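Long-range contact in alkyl hydroperoxide reductase AhpD (Deinococcus radiodurans R1, PDB 6K40), which probably acts as a peroxiredoxin-type antioxidant enzyme of the AhpD-like family, reducing hydroperoxides: residues N24-V29 against N53-L58. Numbering follows the deposited sequence.
Sequences NAHEGV and NGEQFL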
ATOM      1  N   ASN A  24     -27.214 -22.046   8.994  1.00 32.66           N
ATOM      2  CA  ASN A  24     -27.318 -22.542   7.632  1.00 30.28           C
ATOM      3  C   ASN A  24     -25.973 -22.883   7.006  1.00 27.52           C
ATOM      4  O   ASN A  24     -25.936 -23.277   5.837  1.00 28.79           O
ATOM      5  CB  ASN A  24     -28.069 -21.526   6.762  1.00 30.95           C
ATOM      6  CG  ASN A  24     -27.453 -20.139   6.814  1.00 30.40           C
ATOM      7  OD1 ASN A  24     -26.259 -19.982   7.070  1.00 26.57           O
ATOM      8  ND2 ASN A  24     -28.271 -19.122   6.563  1.00 33.07           N
ATOM      9  N   ALA A  25     -24.874 -22.731   7.736  1.00 29.82           N
ATOM     10  CA  ALA A  25     -23.566 -22.987   7.151  1.00 27.88           C
ATOM     11  C   ALA A  25     -23.346 -24.483   6.965  1.00 27.86           C
ATOM     12  O   ALA A  25     -23.903 -25.312   7.689  1.00 29.01           O
ATOM     13  CB  ALA A  25     -22.450 -22.405   8.020  1.00 24.86           C
ATOM     14  N   HIS A  26     -22.547 -24.819   5.956  1.00 24.64           N
ATOM     15  CA  HIS A  26     -22.065 -26.182   5.798  1.00 25.03           C
ATOM     16  C   HIS A  26     -21.342 -26.605   7.073  1.00 26.70           C
ATOM     17  O   HIS A  26     -20.692 -25.792   7.736  1.00 29.39           O
ATOM     18  CB  HIS A  26     -21.124 -26.234   4.590  1.00 25.60           C
ATOM     19  CG  HIS A  26     -20.846 -27.609   4.072  1.00 27.21           C
ATOM     20  ND1 HIS A  26     -20.099 -28.533   4.771  1.00 28.13           N
ATOM     21  CD2 HIS A  26     -21.170 -28.200   2.898  1.00 27.65           C
ATOM     22  CE1 HIS A  26     -20.000 -29.643   4.063  1.00 28.59           C
ATOM     23  NE2 HIS A  26     -20.639 -29.466   2.921  1.00 27.90           N
ATOM     24  N   GLU A  27     -21.432 -27.892   7.419  1.00 26.06           N
ATOM     25  CA  GLU A  27     -20.832 -28.317   8.684  1.00 24.67           C
ATOM     26  C   GLU A  27     -19.313 -28.435   8.605  1.00 22.57           C
ATOM     27  O   GLU A  27     -18.640 -28.402   9.647  1.00 21.36           O
ATOM     28  CB  GLU A  27     -21.436 -29.649   9.131  1.00 26.36           C
ATOM     29  CG  GLU A  27     -22.941 -29.604   9.391  1.00 30.00           C
ATOM     30  CD  GLU A  27     -23.322 -28.763  10.601  1.00 32.31           C
ATOM     31  OE1 GLU A  27     -22.491 -28.622  11.524  1.00 32.70           O
ATOM     32  OE2 GLU A  27     -24.464 -28.255  10.635  1.00 33.45           O
ATOM     33  N   GLY A  28     -18.745 -28.412   7.404  1.00 24.88           N
ATOM     34  CA  GLY A  28     -17.303 -28.457   7.286  1.00 23.65           C
ATOM     35  C   GLY A  28     -16.791 -27.038   7.338  1.00 23.70           C
ATOM     36  O   GLY A  28     -15.694 -26.776   7.843  1.00 24.61           O
ATOM     37  N   VAL A  29     -17.624 -26.105   6.876  1.00 22.21           N
ATOM     38  CA  VAL A  29     -17.337 -24.691   7.091  1.00 21.67           C
ATOM     39  C   VAL A  29     -17.321 -24.383   8.584  1.00 21.10           C
ATOM     40  O   VAL A  29     -16.449 -23.658   9.072  1.00 21.08           O
ATOM     41  CB  VAL A  29     -18.355 -23.814   6.340  1.00 20.13           C
ATOM     42  CG1 VAL A  29     -18.163 -22.357   6.707  1.00 16.38           C
ATOM     43  CG2 VAL A  29     -18.214 -24.011   4.841  1.00 18.82           C
ATOM     44  N   ASN A  53     -21.054 -20.726  -0.765  1.00 23.20           N
ATOM     45  CA  ASN A  53     -21.091 -21.971  -1.534  1.00 22.33           C
ATOM     46  C   ASN A  53     -20.127 -22.948  -0.863  1.00 20.58           C
ATOM     47  O   ASN A  53     -18.920 -22.914  -1.114  1.00 21.59           O
ATOM     48  CB  ASN A  53     -20.723 -21.723  -2.993  1.00 23.26           C
ATOM     49  CG  ASN A  53     -21.758 -20.888  -3.720  1.00 23.91           C
ATOM     50  OD1 ASN A  53     -22.822 -20.596  -3.177  1.00 24.92           O
ATOM     51  ND2 ASN A  53     -21.452 -20.498  -4.954  1.00 23.09           N
ATOM     52  N   GLY A  54     -20.670 -23.820  -0.013  1.00 18.94           N
ATOM     53  CA  GLY A  54     -19.888 -24.673   0.868  1.00 19.48           C
ATOM     54  C   GLY A  54     -18.811 -25.544   0.248  1.00 21.43           C
ATOM     55  O   GLY A  54     -17.632 -25.417   0.598  1.00 22.36           O
ATOM     56  N   GLU A  55     -19.200 -26.443  -0.660  1.00 20.02           N
ATOM     57  CA  GLU A  55     -18.238 -27.394  -1.209  1.00 21.19           C
ATOM     58  C   GLU A  55     -17.195 -26.693  -2.068  1.00 19.65           C
ATOM     59  O   GLU A  55     -16.007 -27.052  -2.035  1.00 17.06           O
ATOM     60  CB  GLU A  55     -18.968 -28.466  -2.016  1.00 23.27           C
ATOM     61  CG  GLU A  55     -19.838 -29.372  -1.169  1.00 28.35           C
ATOM     62  CD  GLU A  55     -19.022 -30.313  -0.301  1.00 33.47           C
ATOM     63  OE1 GLU A  55     -17.867 -30.619  -0.672  1.00 35.08           O
ATOM     64  OE2 GLU A  55     -19.532 -30.739   0.758  1.00 34.94           O
ATOM     65  N   GLN A  56     -17.618 -25.686  -2.835  1.00 20.38           N
ATOM     66  CA  GLN A  56     -16.663 -24.908  -3.612  1.00 21.16           C
ATOM     67  C   GLN A  56     -15.656 -24.225  -2.701  1.00 19.98           C
ATOM     68  O   GLN A  56     -14.450 -24.233  -2.978  1.00 19.86           O
ATOM     69  CB  GLN A  56     -17.395 -23.879  -4.474  1.00 21.24           C
ATOM     70  CG  GLN A  56     -18.159 -24.479  -5.639  1.00 22.78           C
ATOM     71  CD  GLN A  56     -19.019 -23.458  -6.353  1.00 24.66           C
ATOM     72  OE1 GLN A  56     -19.106 -22.303  -5.934  1.00 24.97           O
ATOM     73  NE2 GLN A  56     -19.662 -23.877  -7.437  1.00 24.31           N
ATOM     74  N   PHE A  57     -16.131 -23.648  -1.595  1.00 18.70           N
ATOM     75  CA  PHE A  57     -15.221 -23.005  -0.654  1.00 19.80           C
ATOM     76  C   PHE A  57     -14.255 -24.007  -0.038  1.00 22.32           C
ATOM     77  O   PHE A  57     -13.071 -23.706   0.139  1.00 22.69           O
ATOM     78  CB  PHE A  57     -15.998 -22.291   0.448  1.00 20.35           C
ATOM     79  CG  PHE A  57     -15.130 -21.819   1.576  1.00 20.14           C
ATOM     80  CD1 PHE A  57     -14.379 -20.662   1.449  1.00 19.12           C
ATOM     81  CD2 PHE A  57     -15.042 -22.547   2.754  1.00 19.42           C
ATOM     82  CE1 PHE A  57     -13.568 -20.232   2.478  1.00 19.17           C
ATOM     83  CE2 PHE A  57     -14.233 -22.121   3.787  1.00 18.76           C
ATOM     84  CZ  PHE A  57     -13.496 -20.963   3.650  1.00 19.74           C
ATOM     85  N   LEU A  58     -14.739 -25.202   0.307  1.00 22.43           N
ATOM     86  CA  LEU A  58     -13.864 -26.173   0.956  1.00 20.12           C
ATOM     87  C   LEU A  58     -12.791 -26.674  -0.003  1.00 19.27           C
ATOM     88  O   LEU A  58     -11.627 -26.834   0.387  1.00 20.59           O
ATOM     89  CB  LEU A  58     -14.686 -27.330   1.522  1.00 20.01           C
ATOM     90  CG  LEU A  58     -15.481 -26.972   2.780  1.00 21.22           C
ATOM     91  CD1 LEU A  58     -16.471 -28.073   3.132  1.00 21.11           C
ATOM     92  CD2 LEU A  58     -14.549 -26.685   3.950  1.00 22.20           C
TER
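His26 reaches across to Glu55 and Leu58 at the N-terminal ends of two helices, 27-40 and 54-69. Its CG is anti to the backbone N (chi1 -164°), which carries the ring over to the second helix. There His26 NE2 donates to Glu55 OE2 at 2.7 Å. The bond is bent, 133° at the hydrogen, and it meets OE2 from above the carboxylate plane. Glu55 gets there by a bend at chi2 (-71°). Glu55 is exposed, and its carboxylate end forms the solvent side of the contact.

His26 is the N-cap residue of helix 27-40, and its ring makes the capping bond: His26 ND1 accepts from Gly28 N at 3.0 Å, almost exactly in the ring plane. Both ring nitrogens are therefore bonded, which fixes the ring's rotation and is consistent with a proton on NE2.

The packing is closer at Leu58 and Gly54. Leu58 CD1 sits over one face of the His26 ring, displaced toward its rim, in a CH-pi contact. Leu58 CD2 reaches Gly28 O at 4.1 Å. Gly54 has no side chain, which lets helix 54-69 start near His26; Gly54 CA is 5.6 Å from His26 CA. Further inward, the buried Val29 and Phe57 cross at about a right angle, Val29 CG2 touching Phe57 CD2 at 4.1 Å. Ala51 touches both.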